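Local coordinates for lipase (PDB 5MAL), which hydrolyses triacylglycerols and other esters, with a preference for medium-length acyl chains, as a secreted GDSL-family serine esterase, at residues 1-7 against 45-51; 32-36 against 75-79. One frame throughout, in Å; residues are numbered along the deposited sequence.

In the fold
Both interactions belong to the five-stranded parallel sheet of this SGNH hydrolase, and their centres lie about 9 Å apart. Interaction 1 pairs strand 3-8 with the outermost strand 46-49; interaction 2 sets the start of helix 34-40 over strand 74-78, the neighbour of 3-8 on its other side. Their segments alternate along the chain in the order 1-7, 32-36, 45-51, 75-79, because helix 34-40 joins the first two strands. Tyr4 of interaction 1 and Ser76 of interaction 2 tie the contacts together. Both contacts run toward the catalytic end: the side chains of Ala51 and Thr78 lie about 8 Å and 7 Å from that of the nucleophile Ser10.

Interaction 1 (1-7 against 45-51); sequences ATDYVAL and TRFNFTA
Strand 3-7 and edge strand 46-49 form a parallel pair in the sheet, their axes 4.8 Å apart, with Asp3, Tyr4, Val5 and Ala6 facing Arg46, Phe47, Asn48 and Phe49. Tyr4 uses both its backbone groups: its N reaches Arg46 O at 2.9 Å, and its O takes the N-H of Asn48. Asn48 O then accepts from Ala6 N. Where the edge strand ends, Ala6 O receives two N-H groups, from Thr50 and Ala51, each at 3.0 Å.

This is the first beta-alpha-beta unit of the SGNH fold, and its connecting helix, 34-40, covers the face bearing Tyr4, Ala6, Phe47 and Phe49. The Tyr4 and Phe47 rings are nearly parallel, at 23°, but offset by so much that little of one lies over the other; CD2 of Tyr4 meets CD1 of Phe47 at 3.5 Å. The CG of Tyr4 lies anti to its backbone N (chi1 171°), sending the ring under the helix, where its OH is hydrogen-bonded to Ser76 OG. Small Ala6 suits its place beside Phe49, with its CB 3.6 Å from that ring's CD1.

On the other face, Asp3 OD1 sits 3.2 Å from Arg46 NE, a salt bridge in which the oxygen stands over one guanidinium face, so that charge attraction rather than a directed N-H holds the pair. An alanine at Asp3 would remove this carboxylate and is likely to leave the bent Arg46 chain without its charge partner and freer to swing.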
loop_
_atom_site.group_PDB
_atom_site.type_symbol
_atom_site.label_atom_id
_atom_site.label_comp_id
_atom_site.label_asym_id
_atom_site.label_seq_id
_atom_site.Cartn_x
_atom_site.Cartn_y
_atom_site.Cartn_z
ATOM N N ALA A 1 14.191 19.309 -1.575
ATOM C CA ALA A 1 13.099 18.911 -0.696
ATOM C C ALA A 1 13.594 18.917 0.741
ATOM O O ALA A 1 13.843 19.986 1.296
ATOM C CB ALA A 1 12.579 17.540 -1.076
ATOM N N THR A 2 13.654 17.718 1.327
ATOM C CA THR A 2 14.577 17.349 2.407
ATOM C C THR A 2 14.348 15.952 2.924
ATOM O O THR A 2 14.391 15.012 2.139
ATOM C CB THR A 2 14.567 18.321 3.597
ATOM O OG1 THR A 2 13.278 18.944 3.716
ATOM C CG2 THR A 2 15.692 19.341 3.443
ATOM N N ASP A 3 14.197 15.806 4.240
ATOM C CA ASP A 3 14.286 14.481 4.845
ATOM C C ASP A 3 12.962 13.777 4.722
ATOM O O ASP A 3 12.010 14.091 5.417
ATOM C CB ASP A 3 14.715 14.557 6.305
ATOM C CG ASP A 3 16.138 15.016 6.458
ATOM O OD1 ASP A 3 17.045 14.179 6.286
ATOM O OD2 ASP A 3 16.349 16.212 6.727
ATOM N N TYR A 4 12.945 12.818 3.815
ATOM C CA TYR A 4 11.764 12.053 3.474
ATOM C C TYR A 4 11.994 10.620 3.915
ATOM O O TYR A 4 12.944 9.977 3.472
ATOM C CB TYR A 4 11.519 12.153 1.964
ATOM C CG TYR A 4 10.453 11.241 1.393
ATOM C CD1 TYR A 4 9.331 10.875 2.135
ATOM C CD2 TYR A 4 10.570 10.747 0.087
ATOM C CE1 TYR A 4 8.338 10.051 1.579
ATOM C CE2 TYR A 4 9.601 9.911 -0.453
ATOM C CZ TYR A 4 8.491 9.575 0.293
ATOM O OH TYR A 4 7.525 8.756 -0.240
ATOM N N VAL A 5 11.156 10.126 4.818
ATOM C CA VAL A 5 11.194 8.699 5.117
ATOM C C VAL A 5 9.982 8.020 4.512
ATOM O O VAL A 5 8.843 8.408 4.780
ATOM C CB VAL A 5 11.212 8.405 6.605
ATOM C CG1 VAL A 5 11.265 6.892 6.828
ATOM C CG2 VAL A 5 12.416 9.103 7.276
ATOM N N ALA A 6 10.234 7.001 3.703
ATOM C CA ALA A 6 9.149 6.254 3.086
ATOM C C ALA A 6 9.060 4.870 3.705
ATOM O O ALA A 6 9.922 4.021 3.500
ATOM C CB ALA A 6 9.350 6.166 1.596
ATOM N N LEU A 7 7.993 4.673 4.466
ATOM C CA LEU A 7 7.728 3.443 5.198
ATOM C C LEU A 7 6.708 2.594 4.494
ATOM O O LEU A 7 5.999 3.060 3.608
ATOM C CB LEU A 7 7.161 3.755 6.584
ATOM C CG LEU A 7 7.887 4.792 7.414
ATOM C CD1 LEU A 7 6.954 5.153 8.536
ATOM C CD2 LEU A 7 9.186 4.180 7.915
ATOM N N THR A 45 16.216 15.794 -2.011
ATOM C CA THR A 45 15.576 14.888 -1.071
ATOM C C THR A 45 16.588 13.973 -0.410
ATOM O O THR A 45 17.269 13.199 -1.076
ATOM C CB THR A 45 14.507 14.013 -1.750
ATOM O OG1 THR A 45 13.528 14.857 -2.363
ATOM C CG2 THR A 45 13.816 13.138 -0.716
ATOM N N ARG A 46 16.696 14.079 0.905
ATOM C CA ARG A 46 17.423 13.087 1.674
ATOM C C ARG A 46 16.438 11.949 1.888
ATOM O O ARG A 46 15.553 12.023 2.734
ATOM C CB ARG A 46 17.933 13.662 2.994
ATOM C CG ARG A 46 19.251 13.075 3.453
ATOM C CD ARG A 46 19.801 13.844 4.643
ATOM N NE ARG A 46 19.525 15.274 4.529
ATOM C CZ ARG A 46 20.022 16.200 5.343
ATOM N NH1 ARG A 46 20.827 15.847 6.338
ATOM N NH2 ARG A 46 19.716 17.479 5.160
ATOM N N PHE A 47 16.598 10.912 1.083
ATOM C CA PHE A 47 15.581 9.892 0.902
ATOM C C PHE A 47 15.891 8.614 1.675
ATOM O O PHE A 47 16.721 7.803 1.271
ATOM C CB PHE A 47 15.447 9.620 -0.597
ATOM C CG PHE A 47 14.439 8.574 -0.959
ATOM C CD1 PHE A 47 13.190 8.530 -0.352
ATOM C CD2 PHE A 47 14.730 7.656 -1.951
ATOM C CE1 PHE A 47 12.268 7.559 -0.725
ATOM C CE2 PHE A 47 13.810 6.695 -2.322
ATOM C CZ PHE A 47 12.583 6.653 -1.710
ATOM N N ASN A 48 15.207 8.431 2.793
ATOM C CA ASN A 48 15.360 7.212 3.564
ATOM C C ASN A 48 14.206 6.254 3.301
ATOM O O ASN A 48 13.102 6.420 3.822
ATOM C CB ASN A 48 15.484 7.534 5.054
ATOM C CG ASN A 48 16.912 7.898 5.444
ATOM O OD1 ASN A 48 17.813 7.056 5.410
ATOM N ND2 ASN A 48 17.122 9.146 5.797
ATOM N N PHE A 49 14.493 5.248 2.485
ATOM C CA PHE A 49 13.470 4.372 1.954
ATOM C C PHE A 49 13.543 3.052 2.682
ATOM O O PHE A 49 14.427 2.243 2.390
ATOM C CB PHE A 49 13.710 4.207 0.451
ATOM C CG PHE A 49 12.557 3.625 -0.322
ATOM C CD1 PHE A 49 11.299 3.459 0.246
ATOM C CD2 PHE A 49 12.729 3.329 -1.671
ATOM C CE1 PHE A 49 10.232 2.941 -0.508
ATOM C CE2 PHE A 49 11.676 2.834 -2.439
ATOM C CZ PHE A 49 10.423 2.643 -1.857
ATOM N N THR A 50 12.639 2.840 3.632
ATOM C CA THR A 50 12.704 1.646 4.466
ATOM C C THR A 50 11.492 0.730 4.270
ATOM O O THR A 50 11.396 -0.325 4.890
ATOM C CB THR A 50 12.829 2.012 5.958
ATOM O OG1 THR A 50 11.723 2.833 6.346
ATOM C CG2 THR A 50 14.122 2.762 6.202
ATOM N N ALA A 51 10.568 1.136 3.409
ATOM C CA ALA A 51 9.438 0.285 3.064
ATOM C C ALA A 51 9.940 -1.079 2.615
ATOM O O ALA A 51 11.032 -1.192 2.060
ATOM C CB ALA A 51 8.589 0.936 1.960
#

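Interaction 2 (32-36 against 75-79)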
loop_
_atom_site.group_PDB
_atom_site.type_symbol
_atom_site.label_atom_id
_atom_site.label_comp_id
_atom_site.label_asym_id
_atom_site.label_seq_id
_atom_site.Cartn_x
_atom_site.Cartn_y
_atom_site.Cartn_z
ATOM N N LYS A 32 11.026 2.745 -9.350
ATOM C CA LYS A 32 9.813 3.245 -9.981
ATOM C C LYS A 32 8.635 3.230 -9.011
ATOM O O LYS A 32 7.495 3.464 -9.405
ATOM C CB LYS A 32 9.478 2.430 -11.224
ATOM C CG LYS A 32 10.549 2.535 -12.296
ATOM C CD LYS A 32 10.121 1.881 -13.594
ATOM C CE LYS A 32 11.283 1.831 -14.575
ATOM N NZ LYS A 32 11.669 3.183 -15.048
ATOM N N SER A 33 8.920 2.958 -7.745
ATOM C CA SER A 33 7.920 3.082 -6.683
ATOM C C SER A 33 7.558 4.543 -6.455
ATOM O O SER A 33 8.356 5.435 -6.764
ATOM C CB SER A 33 8.461 2.501 -5.383
ATOM O OG SER A 33 9.539 3.301 -4.930
ATOM N N TYR A 34 6.387 4.823 -5.881
ATOM C CA TYR A 34 6.053 6.242 -5.763
ATOM C C TYR A 34 7.048 6.981 -4.840
ATOM O O TYR A 34 7.380 8.118 -5.120
ATOM C CB TYR A 34 4.598 6.457 -5.305
ATOM C CG TYR A 34 4.318 6.078 -3.882
ATOM C CD1 TYR A 34 4.524 6.993 -2.847
ATOM C CD2 TYR A 34 3.812 4.824 -3.569
ATOM C CE1 TYR A 34 4.275 6.644 -1.543
ATOM C CE2 TYR A 34 3.548 4.468 -2.265
ATOM C CZ TYR A 34 3.789 5.388 -1.258
ATOM O OH TYR A 34 3.545 5.069 0.047
ATOM N N PRO A 35 7.569 6.331 -3.765
ATOM C CA PRO A 35 8.525 7.141 -3.006
ATOM C C PRO A 35 9.798 7.447 -3.771
ATOM O O PRO A 35 10.293 8.562 -3.683
ATOM C CB PRO A 35 8.842 6.257 -1.791
ATOM C CG PRO A 35 7.627 5.418 -1.625
ATOM C CD PRO A 35 7.270 5.076 -3.046
ATOM N N ALA A 36 10.316 6.478 -4.510
ATOM C CA ALA A 36 11.533 6.712 -5.275
ATOM C C ALA A 36 11.284 7.757 -6.366
ATOM O O ALA A 36 12.123 8.620 -6.616
ATOM C CB ALA A 36 12.035 5.423 -5.875
ATOM N N VAL A 75 6.900 11.967 5.878
ATOM C CA VAL A 75 6.793 10.534 6.046
ATOM C C VAL A 75 5.640 10.043 5.181
ATOM O O VAL A 75 4.550 10.613 5.210
ATOM C CB VAL A 75 6.538 10.130 7.514
ATOM C CG1 VAL A 75 6.334 8.627 7.628
ATOM C CG2 VAL A 75 7.679 10.589 8.400
ATOM N N SER A 76 5.883 9.003 4.398
ATOM C CA SER A 76 4.785 8.351 3.694
ATOM C C SER A 76 4.673 6.912 4.163
ATOM O O SER A 76 5.655 6.307 4.590
ATOM C CB SER A 76 4.973 8.395 2.175
ATOM O OG SER A 76 6.178 7.764 1.787
ATOM N N ILE A 77 3.481 6.341 4.056
ATOM C CA ILE A 77 3.339 4.947 4.437
ATOM C C ILE A 77 2.102 4.316 3.825
ATOM O O ILE A 77 1.070 4.967 3.692
ATOM C CB ILE A 77 3.296 4.806 5.977
ATOM C CG1 ILE A 77 3.341 3.330 6.388
ATOM C CG2 ILE A 77 2.078 5.547 6.558
ATOM C CD1 ILE A 77 3.624 3.126 7.875
ATOM N N THR A 78 2.254 3.072 3.382
ATOM C CA THR A 78 1.133 2.159 3.194
ATOM C C THR A 78 1.441 0.993 4.119
ATOM O O THR A 78 2.515 0.433 4.060
ATOM C CB THR A 78 0.959 1.657 1.729
ATOM O OG1 THR A 78 2.148 0.990 1.308
ATOM C CG2 THR A 78 0.675 2.805 0.774
ATOM N N ILE A 79 0.537 0.673 5.036
ATOM C CA ILE A 79 0.754 -0.492 5.892
ATOM C C ILE A 79 -0.579 -0.959 6.417
ATOM O O ILE A 79 -1.507 -0.164 6.568
ATOM C CB ILE A 79 1.699 -0.196 7.082
ATOM C CG1 ILE A 79 2.272 -1.497 7.658
ATOM C CG2 ILE A 79 0.987 0.605 8.158
ATOM C CD1 ILE A 79 3.243 -2.221 6.729
HETATM O O HOH W 1 5.952 5.142 1.730
#
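The nearest CA atoms of 32-36 and 75-79, those of Pro35 and Ser76, are 7.8 Å apart, so side chains and a water span the gap between the first turn of helix 34-40 and the sheet it covers in this alpha/beta fold of the SGNH hydrolases. Ser33 starts the helix as its N-cap, its OG accepting from Ala36 N at 3.3 Å. Pro35 suits the first turn, where a residue without an N-H forfeits no helical bond, and its CD lies over one face of the Tyr34 ring.

Tyr34 is long enough to reach the strand. A chi1 of 70° tucks its CG over its own backbone, and the ring carries the hydroxyl to where Thr78 comes from the opposite direction, its CG2 3.7 Å from Tyr34 OH. This puts the methyl of Thr78 against the tyrosine, while Thr78 OG1 bonds to Asp9 and Ser12. Ser12 also bonds to Tyr34 OH, linking the buried contact to the neighbourhood of the nucleophile Ser10. The small, polar Ser76, its OG already taken by Tyr4, also holds a water that joins it to the helix, 2.6 Å from Ser76 OG and 2.9 Å from Tyr34 OH.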